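Local atomic coordinates of acetyltransferase Atu2258 (Agrobacterium tumefaciens str. C58, PDB entry 2G3A), a protein that transfers an acetyl group from acetyl coenzyme A to acceptor substrates, preferring glucosamine 6-phosphate or dopamine, and releases CoA and the acetylated product. Residues A[134-139]-A[145-150]; A[54-57]-A[63-66]; A[95-100]-A[126-131]. All coordinates share one frame; numbering follows the deposited sequence.

How the interactions relate
Interactions 1 and 2 are antiparallel hairpins at the two ends of the sheet within this chain, centres about 26 Å apart; at interaction 2 the second subunit continues the sheet. Interaction 3 packs helix against helix and touches both: I54 lies on L96, M99 and A100, while F130 and Y128 meet E149 and K150. Main-chain hydrogen bonds hold the hairpins; interaction 3 has none across it and rests on one CH-pi contact and apolar packing. Interaction 2 is the most buried and adds a hydroxyl and a guanidinium to its chemistry. Interactions 1 and 3 are partly buried, with S135 and A98 at the surface. All three border the second subunit.

Interaction 1: A[134-139]-A[145-150]; sequences GSLGPL and ITWLEK
The indole of W147 turns its rim to L136 and carries I145 on one face. L136 CD2 lies in the ring plane, 3.8 Å from W147 CH2, and G134 O also sits at the edge in plane; I145 CG2 rides 3.5 Å above the plane, toward the rim. These groups share one side of a beta hairpin, strands 131-136 and 145-151, at the edge of the GNAT sheet. Residues 134-136 and 145-150 run antiparallel, at 168°, tied by W147 N to G134 O, L136 N to I145 O and I145 N to L136 O, each 2.9 Å. G134, lacking a side chain, lies beside the broad indole, whereas S135 and T146 form a non-hydrogen-bonded pair on the other side; the small hydroxyl of S135 suits its exposed place. With chi1 at 68°, L136 CG sits between its backbone N and carbonyl carbon, and CD2 thereby reaches the indole. Apolar side chains suit this side: the W147 ring meets W147 of the second subunit, and I145 packs on Y113 of that subunit. After a cis peptide before P138, L139 packs on the second subunit's W75 and crosses I145, its CD2 4.0 Å from I145 CG1.

Interaction 2: A[54-57]-A[63-66]; sequences ITIR and VTGG
V63 lays a methyl over R57: V63 CG2 stands 3.4 Å above the centre of the guanidinium plane and 3.5 Å from R57 CZ. On the same side of the sheet both methyls of V63 lie 3.8 Å from T55 CG2, so the forked side chain touches a threonine methyl with both branches and a flat cation with one. Across the backbone, I56 N gives a straight bond to G65 O (3.0 Å, 176°), although it approaches from above the carbonyl plane. I56 O takes two donors from T64: the backbone N at 2.8 Å, nearly in line with the carbonyl, and OG1 at 3.1 Å, well above its plane. T55 pairs with G66 and R57 with V63, so two residues, T64 and G65, stand opposite the single I56: a beta bulge in this hairpin of strands 50-57 and 63-72. The hydroxyl of T64 lies between its own N and carbonyl carbon (chi1 58°), which turns it back to I56. Beyond the bulge, G66 brings its bare CA to 3.1 Å from I54 O, an approach that suits glycine.

R57 NE bonds T55 OG1 at 2.9 Å, and NH1 bonds N61 O. Residues 54-57 also pair antiparallel with a strand of the second subunit, continuing the sheet. G65 lies near F82, a probable CoA-binding residue to which G66 bonds through the backbone, so the hairpin borders the likely cofactor site. With NE and NH1 each bonded to an oxygen and one face resting on a methyl, R57 is probably restrained in rotation.

Interaction 3: A[95-100]-A[126-131]; sequences KLLAMA and ERYGFT
Two helices beside the coenzyme A site meet through L97 and Y128: L97 touches L81 and Y125, both probable CoA-binding residues, so the contact borders the probable cofactor site. L97 CB sits over the phenol face of Y128, 3.8 Å from the ring centroid and 12° off the normal, a CH-pi contact. L97 CD1 reaches the inner end of the same ring, 4.0 Å from Y128 CG. The tyrosine extends across to helix 92-106 because its CG is anti to the backbone N (chi1 -178°), and its hydroxyl ends beside the backbone, with Y128 OH 3.2 Å from A98 CA. A98, with only a methyl, lets the ring come this close; its CB lies 4.2 Å from Y128 CE1. The hydroxyl is also near L97 O and A98 N but bonds neither; its hydrogen bond goes to E101 OE1, one turn further along the same helix.

In the GNAT fold these helices pack on the same side of the central sheet, helix 92-106 following the strand and loop that carry L81 and G89. Helix 119-128 stops here in a Schellman motif: G129, at positive phi, is the C-prime residue, F130 N pairs with Y125 O, and G129 N makes a weak 3.2 Å bond to E126 O. Glycine suits that conformation, and the reversal turns F130 toward the sheet, where it packs on A112, I114 and L148. An aromatic fits this buried, apolar place. Across the contact it meets the second branch of the leucine, L97 CD2 lying 4.3 Å from F130 CE2.

Interaction 1: A[134-139]-A[145-150]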
loop_
_atom_site.group_PDB
_atom_site.type_symbol
_atom_site.label_atom_id
_atom_site.label_comp_id
_atom_site.label_asym_id
_atom_site.label_seq_id
_atom_site.Cartn_x
_atom_site.Cartn_y
_atom_site.Cartn_z
ATOM N N GLY A 134 -13.434 2.858 5.191
ATOM C CA GLY A 134 -13.937 3.004 3.819
ATOM C C GLY A 134 -13.770 1.708 3.050
ATOM O O GLY A 134 -13.138 0.765 3.543
ATOM N N SER A 135 -14.314 1.669 1.834
ATOM C CA SER A 135 -14.241 0.464 1.011
ATOM C C SER A 135 -14.440 0.821 -0.449
ATOM O O SER A 135 -14.891 1.918 -0.773
ATOM C CB SER A 135 -15.287 -0.573 1.466
ATOM O OG SER A 135 -16.602 -0.057 1.286
ATOM N N LEU A 136 -14.072 -0.092 -1.337
ATOM C CA LEU A 136 -14.388 0.066 -2.746
ATOM C C LEU A 136 -14.653 -1.289 -3.351
ATOM O O LEU A 136 -14.240 -2.306 -2.800
ATOM C CB LEU A 136 -13.267 0.780 -3.504
ATOM C CG LEU A 136 -11.896 0.135 -3.727
ATOM C CD1 LEU A 136 -11.931 -0.903 -4.842
ATOM C CD2 LEU A 136 -10.939 1.246 -4.125
ATOM N N GLY A 137 -15.356 -1.297 -4.480
ATOM C CA GLY A 137 -15.651 -2.534 -5.174
ATOM C C GLY A 137 -16.909 -2.414 -5.990
ATOM O O GLY A 137 -17.548 -1.374 -5.965
ATOM N N PRO A 138 -17.293 -3.500 -6.698
ATOM C CA PRO A 138 -16.521 -4.739 -6.593
ATOM C C PRO A 138 -15.237 -4.779 -7.422
ATOM O O PRO A 138 -15.100 -4.071 -8.453
ATOM C CB PRO A 138 -17.504 -5.806 -7.093
ATOM C CG PRO A 138 -18.384 -5.063 -8.088
ATOM C CD PRO A 138 -18.479 -3.646 -7.566
ATOM N N LEU A 139 -14.305 -5.610 -6.961
ATOM C CA LEU A 139 -13.203 -6.066 -7.812
ATOM C C LEU A 139 -13.747 -6.997 -8.931
ATOM O O LEU A 139 -14.892 -7.479 -8.855
ATOM C CB LEU A 139 -12.141 -6.776 -6.961
ATOM C CG LEU A 139 -11.595 -6.010 -5.739
ATOM C CD1 LEU A 139 -10.449 -6.740 -5.027
ATOM C CD2 LEU A 139 -11.200 -4.579 -6.065
ATOM N N ILE A 145 -12.429 -4.176 -1.436
ATOM C CA ILE A 145 -11.336 -3.786 -0.526
ATOM C C ILE A 145 -11.920 -2.960 0.624
ATOM O O ILE A 145 -12.738 -2.066 0.391
ATOM C CB ILE A 145 -10.198 -2.998 -1.226
ATOM C CG1 ILE A 145 -9.681 -3.769 -2.449
ATOM C CG2 ILE A 145 -9.048 -2.690 -0.219
ATOM C CD1 ILE A 145 -8.565 -3.074 -3.251
ATOM N N THR A 146 -11.528 -3.278 1.864
ATOM C CA THR A 146 -11.970 -2.504 3.035
ATOM C C THR A 146 -10.735 -2.033 3.782
ATOM O O THR A 146 -9.776 -2.806 3.937
ATOM C CB THR A 146 -12.868 -3.348 3.987
ATOM O OG1 THR A 146 -13.939 -3.917 3.237
ATOM C CG2 THR A 146 -13.466 -2.472 5.131
ATOM N N TRP A 147 -10.745 -0.758 4.201
ATOM C CA TRP A 147 -9.685 -0.196 5.039
ATOM C C TRP A 147 -10.257 -0.035 6.417
ATOM O O TRP A 147 -11.443 0.341 6.595
ATOM C CB TRP A 147 -9.202 1.171 4.513
ATOM C CG TRP A 147 -8.353 1.069 3.243
ATOM C CD1 TRP A 147 -6.980 1.010 3.165
ATOM C CD2 TRP A 147 -8.835 1.001 1.890
ATOM N NE1 TRP A 147 -6.591 0.904 1.841
ATOM C CE2 TRP A 147 -7.712 0.899 1.047
ATOM C CE3 TRP A 147 -10.117 1.011 1.312
ATOM C CZ2 TRP A 147 -7.835 0.808 -0.349
ATOM C CZ3 TRP A 147 -10.234 0.920 -0.063
ATOM C CH2 TRP A 147 -9.092 0.835 -0.878
ATOM N N LEU A 148 -9.423 -0.319 7.412
ATOM C CA LEU A 148 -9.852 -0.224 8.799
ATOM C C LEU A 148 -8.800 0.478 9.648
ATOM O O LEU A 148 -7.612 0.423 9.329
ATOM C CB LEU A 148 -10.122 -1.640 9.385
ATOM C CG LEU A 148 -11.169 -2.491 8.669
ATOM C CD1 LEU A 148 -10.501 -3.442 7.695
ATOM C CD2 LEU A 148 -12.024 -3.292 9.670
ATOM N N GLU A 149 -9.230 1.115 10.738
ATOM C CA GLU A 149 -8.284 1.686 11.710
ATOM C C GLU A 149 -8.526 1.155 13.139
ATOM O O GLU A 149 -9.625 0.693 13.482
ATOM C CB GLU A 149 -8.401 3.219 11.734
ATOM C CG GLU A 149 -9.714 3.685 12.403
ATOM C CD GLU A 149 -9.919 5.197 12.418
ATOM O OE1 GLU A 149 -8.997 5.939 12.026
ATOM O OE2 GLU A 149 -11.021 5.632 12.826
ATOM N N LYS A 150 -7.502 1.284 13.973
ATOM C CA LYS A 150 -7.613 1.033 15.409
ATOM C C LYS A 150 -6.778 2.081 16.128
ATOM O O LYS A 150 -5.547 2.103 16.037
ATOM C CB LYS A 150 -7.163 -0.388 15.786
ATOM C CG LYS A 150 -7.427 -0.756 17.267
ATOM C CD LYS A 150 -7.226 -2.278 17.451
ATOM C CE LYS A 150 -7.627 -2.754 18.834
ATOM N NZ LYS A 150 -6.677 -2.323 19.886
#

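Interaction 2: A[54-57]-A[63-66]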
loop_
_atom_site.group_PDB
_atom_site.type_symbol
_atom_site.label_atom_id
_atom_site.label_comp_id
_atom_site.label_asym_id
_atom_site.label_seq_id
_atom_site.Cartn_x
_atom_site.Cartn_y
_atom_site.Cartn_z
ATOM N N ILE A 54 6.895 -9.890 12.304
ATOM C CA ILE A 54 6.832 -10.996 13.231
ATOM C C ILE A 54 6.832 -12.243 12.370
ATOM O O ILE A 54 5.935 -12.438 11.540
ATOM C CB ILE A 54 5.583 -10.960 14.115
ATOM C CG1 ILE A 54 5.578 -9.699 14.980
ATOM C CG2 ILE A 54 5.512 -12.216 15.004
ATOM C CD1 ILE A 54 4.211 -9.169 15.255
ATOM N N THR A 55 7.855 -13.071 12.550
ATOM C CA THR A 55 7.920 -14.331 11.840
ATOM C C THR A 55 7.522 -15.463 12.767
ATOM O O THR A 55 7.873 -15.478 13.946
ATOM C CB THR A 55 9.315 -14.601 11.233
ATOM O OG1 THR A 55 10.330 -14.296 12.197
ATOM C CG2 THR A 55 9.531 -13.742 9.985
ATOM N N ILE A 56 6.745 -16.382 12.216
ATOM C CA ILE A 56 6.417 -17.629 12.870
ATOM C C ILE A 56 7.409 -18.648 12.322
ATOM O O ILE A 56 7.424 -18.901 11.120
ATOM C CB ILE A 56 4.978 -18.062 12.537
ATOM C CG1 ILE A 56 3.976 -16.983 13.005
ATOM C CG2 ILE A 56 4.697 -19.436 13.150
ATOM C CD1 ILE A 56 2.507 -17.272 12.654
ATOM N N ARG A 57 8.229 -19.213 13.205
ATOM C CA ARG A 57 9.322 -20.104 12.814
ATOM C C ARG A 57 9.251 -21.483 13.480
ATOM O O ARG A 57 9.034 -21.594 14.684
ATOM C CB ARG A 57 10.672 -19.438 13.095
ATOM C CG ARG A 57 10.938 -18.216 12.235
ATOM C CD ARG A 57 12.136 -17.453 12.758
ATOM N NE ARG A 57 12.465 -16.281 11.944
ATOM C CZ ARG A 57 13.244 -16.300 10.860
ATOM N NH1 ARG A 57 13.754 -17.440 10.418
ATOM N NH2 ARG A 57 13.493 -15.171 10.203
ATOM N N VAL A 63 10.644 -19.807 8.346
ATOM C CA VAL A 63 9.462 -18.948 8.411
ATOM C C VAL A 63 8.292 -19.655 7.728
ATOM O O VAL A 63 8.368 -20.015 6.545
ATOM C CB VAL A 63 9.726 -17.570 7.734
ATOM C CG1 VAL A 63 8.488 -16.655 7.800
ATOM C CG2 VAL A 63 10.936 -16.889 8.358
ATOM N N THR A 64 7.221 -19.861 8.490
ATOM C CA THR A 64 6.004 -20.515 7.994
ATOM C C THR A 64 4.853 -19.507 7.811
ATOM O O THR A 64 3.827 -19.808 7.194
ATOM C CB THR A 64 5.541 -21.625 8.960
ATOM O OG1 THR A 64 5.300 -21.060 10.255
ATOM C CG2 THR A 64 6.593 -22.739 9.078
ATOM N N GLY A 65 5.030 -18.306 8.345
ATOM C CA GLY A 65 3.971 -17.299 8.313
ATOM C C GLY A 65 4.373 -16.092 9.145
ATOM O O GLY A 65 5.541 -15.956 9.529
ATOM N N GLY A 66 3.406 -15.227 9.431
ATOM C CA GLY A 66 3.661 -14.052 10.257
ATOM C C GLY A 66 3.017 -12.775 9.760
ATOM O O GLY A 66 2.049 -12.809 9.014
#

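Interaction 3: A[95-100]-A[126-131]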
loop_
_atom_site.group_PDB
_atom_site.type_symbol
_atom_site.label_atom_id
_atom_site.label_comp_id
_atom_site.label_asym_id
_atom_site.label_seq_id
_atom_site.Cartn_x
_atom_site.Cartn_y
_atom_site.Cartn_z
ATOM N N LYS A 95 -3.136 -12.959 17.645
ATOM C CA LYS A 95 -1.887 -12.939 18.404
ATOM C C LYS A 95 -0.841 -12.086 17.699
ATOM O O LYS A 95 -0.118 -11.329 18.345
ATOM C CB LYS A 95 -1.357 -14.358 18.638
ATOM C CG LYS A 95 -0.004 -14.403 19.364
ATOM C CD LYS A 95 0.336 -15.812 19.820
ATOM C CE LYS A 95 1.613 -15.832 20.666
ATOM N NZ LYS A 95 1.879 -17.214 21.163
ATOM N N LEU A 96 -0.743 -12.243 16.379
ATOM C CA LEU A 96 0.163 -11.435 15.567
ATOM C C LEU A 96 -0.217 -9.966 15.642
ATOM O O LEU A 96 0.651 -9.119 15.822
ATOM C CB LEU A 96 0.170 -11.911 14.104
ATOM C CG LEU A 96 0.753 -13.308 13.846
ATOM C CD1 LEU A 96 0.347 -13.789 12.477
ATOM C CD2 LEU A 96 2.274 -13.333 14.004
ATOM N N LEU A 97 -1.516 -9.671 15.538
ATOM C CA LEU A 97 -1.977 -8.283 15.667
ATOM C C LEU A 97 -1.678 -7.694 17.052
ATOM O O LEU A 97 -1.318 -6.520 17.177
ATOM C CB LEU A 97 -3.467 -8.186 15.369
ATOM C CG LEU A 97 -3.850 -8.492 13.907
ATOM C CD1 LEU A 97 -5.364 -8.635 13.816
ATOM C CD2 LEU A 97 -3.313 -7.391 12.951
ATOM N N ALA A 98 -1.856 -8.508 18.089
ATOM C CA ALA A 98 -1.567 -8.080 19.461
ATOM C C ALA A 98 -0.073 -7.820 19.684
ATOM O O ALA A 98 0.307 -6.841 20.350
ATOM C CB ALA A 98 -2.113 -9.109 20.469
HETATM N N MSE A 99 0.780 -8.655 19.099
HETATM C CA MSE A 99 2.230 -8.433 19.205
HETATM C C MSE A 99 2.675 -7.167 18.473
HETATM O O MSE A 99 3.518 -6.406 18.973
HETATM C CB MSE A 99 2.999 -9.633 18.675
HETATM C CG MSE A 99 2.814 -10.886 19.514
HETATM SE SE MSE A 99 3.850 -12.351 18.774
HETATM C CE MSE A 99 5.668 -11.569 18.822
ATOM N N ALA A 100 2.099 -6.938 17.295
ATOM C CA ALA A 100 2.354 -5.717 16.517
ATOM C C ALA A 100 1.856 -4.469 17.251
ATOM O O ALA A 100 2.561 -3.460 17.314
ATOM C CB ALA A 100 1.707 -5.826 15.126
ATOM N N GLU A 126 -12.228 -6.926 12.631
ATOM C CA GLU A 126 -13.303 -6.249 13.356
ATOM C C GLU A 126 -13.470 -6.765 14.797
ATOM O O GLU A 126 -13.652 -5.972 15.738
ATOM C CB GLU A 126 -14.607 -6.334 12.563
ATOM C CG GLU A 126 -14.596 -5.418 11.321
ATOM C CD GLU A 126 -15.887 -5.496 10.504
ATOM O OE1 GLU A 126 -16.387 -6.614 10.256
ATOM O OE2 GLU A 126 -16.386 -4.436 10.088
ATOM N N ARG A 127 -13.402 -8.085 14.967
ATOM C CA ARG A 127 -13.469 -8.693 16.300
ATOM C C ARG A 127 -12.327 -8.200 17.196
ATOM O O ARG A 127 -12.543 -7.895 18.381
ATOM C CB ARG A 127 -13.431 -10.221 16.207
ATOM C CG ARG A 127 -14.746 -10.909 15.870
ATOM C CD ARG A 127 -14.648 -12.411 16.209
ATOM N NE ARG A 127 -13.661 -13.086 15.356
ATOM C CZ ARG A 127 -13.966 -13.853 14.309
ATOM N NH1 ARG A 127 -15.238 -14.081 13.993
ATOM N NH2 ARG A 127 -12.997 -14.409 13.588
ATOM N N TYR A 128 -11.122 -8.143 16.613
ATOM C CA TYR A 128 -9.910 -7.612 17.254
ATOM C C TYR A 128 -10.070 -6.171 17.760
ATOM O O TYR A 128 -9.516 -5.805 18.802
ATOM C CB TYR A 128 -8.672 -7.767 16.333
ATOM C CG TYR A 128 -7.387 -7.281 16.993
ATOM C CD1 TYR A 128 -6.718 -8.081 17.923
ATOM C CD2 TYR A 128 -6.878 -6.003 16.726
ATOM C CE1 TYR A 128 -5.578 -7.629 18.573
ATOM C CE2 TYR A 128 -5.730 -5.529 17.381
ATOM C CZ TYR A 128 -5.089 -6.355 18.302
ATOM O OH TYR A 128 -3.951 -5.934 18.952
ATOM N N GLY A 129 -10.856 -5.359 17.054
ATOM C CA GLY A 129 -11.068 -3.972 17.473
ATOM C C GLY A 129 -10.848 -2.925 16.388
ATOM O O GLY A 129 -10.974 -1.729 16.659
ATOM N N PHE A 130 -10.503 -3.350 15.171
ATOM C CA PHE A 130 -10.459 -2.395 14.042
ATOM C C PHE A 130 -11.851 -1.981 13.617
ATOM O O PHE A 130 -12.804 -2.740 13.770
ATOM C CB PHE A 130 -9.754 -2.954 12.819
ATOM C CG PHE A 130 -8.266 -3.089 12.967
ATOM C CD1 PHE A 130 -7.404 -2.125 12.427
ATOM C CD2 PHE A 130 -7.721 -4.202 13.583
ATOM C CE1 PHE A 130 -6.019 -2.263 12.536
ATOM C CE2 PHE A 130 -6.337 -4.356 13.676
ATOM C CZ PHE A 130 -5.487 -3.376 13.157
ATOM N N THR A 131 -11.946 -0.770 13.074
ATOM C CA THR A 131 -13.217 -0.202 12.626
ATOM C C THR A 131 -13.041 0.325 11.208
ATOM O O THR A 131 -12.041 0.977 10.906
ATOM C CB THR A 131 -13.681 0.939 13.541
ATOM O OG1 THR A 131 -12.663 1.943 13.594
ATOM C CG2 THR A 131 -13.959 0.429 14.943
#